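Local coordinates for protein glycerophosphoryl diester phosphodiesterase (Agrobacterium tumefaciens str. C58, PDB 3KS6) that belongs to the glycerophosphoryl diester phosphodiesterase family, has a TIM-barrel fold and carries a magnesium ion, at residues 213-218 / 234-239. Sequence-based numbering, arbitrary orientation.
Sequences HTPSQI and PTLAIA
Leu236 reaches from the first turn of helix 234-249 to the start of helix 215-224, where its CD2 methyl touches both Pro215 and Ile218. CG of the proline ring lies 3.8 Å from Leu236 CD2; the two side chains meet at about a right angle, and the methyl sits over one face of the proline ring, nearest CG and CD. The same methyl is 3.9 Å from Ile218 CD1. A chi1 of 175°, which sets CG opposite the backbone N, directs the leucine's branch toward helix 215-224. Ile218 answers with CG1 beside its backbone N and an extended end (chi2 165°), which brings CD1 alongside the CA-CB bond of Ala237, 4.0 Å from Ala237 CB. Its other branch, CG2, comes equally near Ala237 CA; the alanine thus allows a close approach here, with 6.3 Å between the CA atoms of Ile218 and Ala237. The contact between the two helices is wholly apolar.

Polar bonds instead shape the start of helix 215-224. Thr214 occupies the N-cap position, and the Gln217 side chain folds back so that OE1 accepts from two backbone amides. Thr214 N binds it at 3.1 Å, in the carbonyl plane on a lone pair, whereas His213 N, 3.0 Å from the same OE1, stands above that plane. Gln217 NE2 is held in turn by Asp190, which fixes the rotation of the amide.

Both helices belong to the outer layer of the TIM barrel and are joined through strand 228-231. Beneath them, Ile218 and Ala237 pack on Phe229 and Thr231 of that strand, while Ala237 also reaches Ile5 of the adjoining parallel strand 4-8. Pro215 lies toward the solvent side of this inter-helix seam.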
loop_
_atom_site.group_PDB
_atom_site.type_symbol
_atom_site.label_atom_id
_atom_site.label_comp_id
_atom_site.label_asym_id
_atom_site.label_seq_id
_atom_site.Cartn_x
_atom_site.Cartn_y
_atom_site.Cartn_z
ATOM N N HIS A 213 2.905 2.294 12.823
ATOM C CA HIS A 213 3.315 3.707 12.828
ATOM C C HIS A 213 4.117 4.172 14.051
ATOM O O HIS A 213 4.820 5.187 13.962
ATOM C CB HIS A 213 2.079 4.582 12.675
ATOM C CG HIS A 213 1.231 4.226 11.500
ATOM N ND1 HIS A 213 1.750 3.899 10.263
ATOM C CD2 HIS A 213 -0.107 4.142 11.376
ATOM C CE1 HIS A 213 0.761 3.654 9.422
ATOM N NE2 HIS A 213 -0.380 3.785 10.077
ATOM N N THR A 214 4.079 3.413 15.146
ATOM C CA THR A 214 4.808 3.743 16.388
ATOM C C THR A 214 6.001 2.818 16.651
ATOM O O THR A 214 6.072 1.715 16.102
ATOM C CB THR A 214 3.856 3.602 17.615
ATOM O OG1 THR A 214 3.599 2.216 17.851
ATOM C CG2 THR A 214 2.515 4.341 17.386
ATOM N N PRO A 215 6.941 3.240 17.521
ATOM C CA PRO A 215 8.057 2.386 17.818
ATOM C C PRO A 215 7.691 1.022 18.306
ATOM O O PRO A 215 8.350 0.057 17.915
ATOM C CB PRO A 215 8.806 3.155 18.937
ATOM C CG PRO A 215 8.473 4.552 18.693
ATOM C CD PRO A 215 7.066 4.546 18.190
ATOM N N SER A 216 6.683 0.921 19.180
ATOM C CA SER A 216 6.293 -0.380 19.714
ATOM C C SER A 216 5.750 -1.282 18.588
ATOM O O SER A 216 6.039 -2.479 18.555
ATOM C CB SER A 216 5.253 -0.240 20.835
ATOM O OG SER A 216 4.241 0.673 20.466
ATOM N N GLN A 217 4.954 -0.701 17.709
ATOM C CA GLN A 217 4.369 -1.459 16.584
ATOM C C GLN A 217 5.435 -1.912 15.583
ATOM O O GLN A 217 5.437 -3.036 15.136
ATOM C CB GLN A 217 3.358 -0.591 15.856
ATOM C CG GLN A 217 2.049 -0.480 16.568
ATOM C CD GLN A 217 1.148 0.515 15.929
ATOM O OE1 GLN A 217 1.588 1.541 15.385
ATOM N NE2 GLN A 217 -0.161 0.230 15.996
ATOM N N ILE A 218 6.327 -0.993 15.224
ATOM C CA ILE A 218 7.458 -1.302 14.376
ATOM C C ILE A 218 8.321 -2.399 14.993
ATOM O O ILE A 218 8.651 -3.373 14.316
ATOM C CB ILE A 218 8.308 -0.045 14.067
ATOM C CG1 ILE A 218 7.519 0.969 13.212
ATOM C CG2 ILE A 218 9.644 -0.460 13.391
ATOM C CD1 ILE A 218 8.119 2.371 13.164
ATOM N N PRO A 234 8.684 5.954 8.023
ATOM C CA PRO A 234 9.725 5.167 7.384
ATOM C C PRO A 234 11.130 5.454 7.921
ATOM O O PRO A 234 11.940 4.537 8.053
ATOM C CB PRO A 234 9.598 5.562 5.912
ATOM C CG PRO A 234 8.893 6.930 5.917
ATOM C CD PRO A 234 7.925 6.755 7.034
ATOM N N THR A 235 11.394 6.705 8.266
ATOM C CA THR A 235 12.712 7.094 8.764
ATOM C C THR A 235 12.982 6.369 10.081
ATOM O O THR A 235 14.024 5.761 10.252
ATOM C CB THR A 235 12.816 8.624 8.875
ATOM O OG1 THR A 235 12.633 9.221 7.563
ATOM C CG2 THR A 235 14.181 9.017 9.456
ATOM N N LEU A 236 11.995 6.366 10.978
ATOM C CA LEU A 236 12.071 5.654 12.257
ATOM C C LEU A 236 12.157 4.169 12.066
ATOM O O LEU A 236 12.928 3.508 12.738
ATOM C CB LEU A 236 10.852 6.000 13.143
ATOM C CG LEU A 236 10.724 5.227 14.474
ATOM C CD1 LEU A 236 11.920 5.551 15.393
ATOM C CD2 LEU A 236 9.393 5.502 15.169
ATOM N N ALA A 237 11.375 3.632 11.141
ATOM C CA ALA A 237 11.373 2.210 10.885
ATOM C C ALA A 237 12.754 1.742 10.419
ATOM O O ALA A 237 13.217 0.690 10.837
ATOM C CB ALA A 237 10.321 1.843 9.828
ATOM N N ILE A 238 13.366 2.508 9.545
ATOM C CA ILE A 238 14.721 2.168 9.056
ATOM C C ILE A 238 15.691 2.125 10.218
ATOM O O ILE A 238 16.485 1.183 10.338
ATOM C CB ILE A 238 15.185 3.132 7.976
ATOM C CG1 ILE A 238 14.377 2.845 6.693
ATOM C CG2 ILE A 238 16.713 2.978 7.684
ATOM C CD1 ILE A 238 14.500 3.873 5.572
ATOM N N ALA A 239 15.634 3.136 11.075
ATOM C CA ALA A 239 16.509 3.231 12.275
ATOM C C ALA A 239 16.319 2.061 13.222
ATOM O O ALA A 239 17.291 1.438 13.680
ATOM C CB ALA A 239 16.239 4.520 13.026
#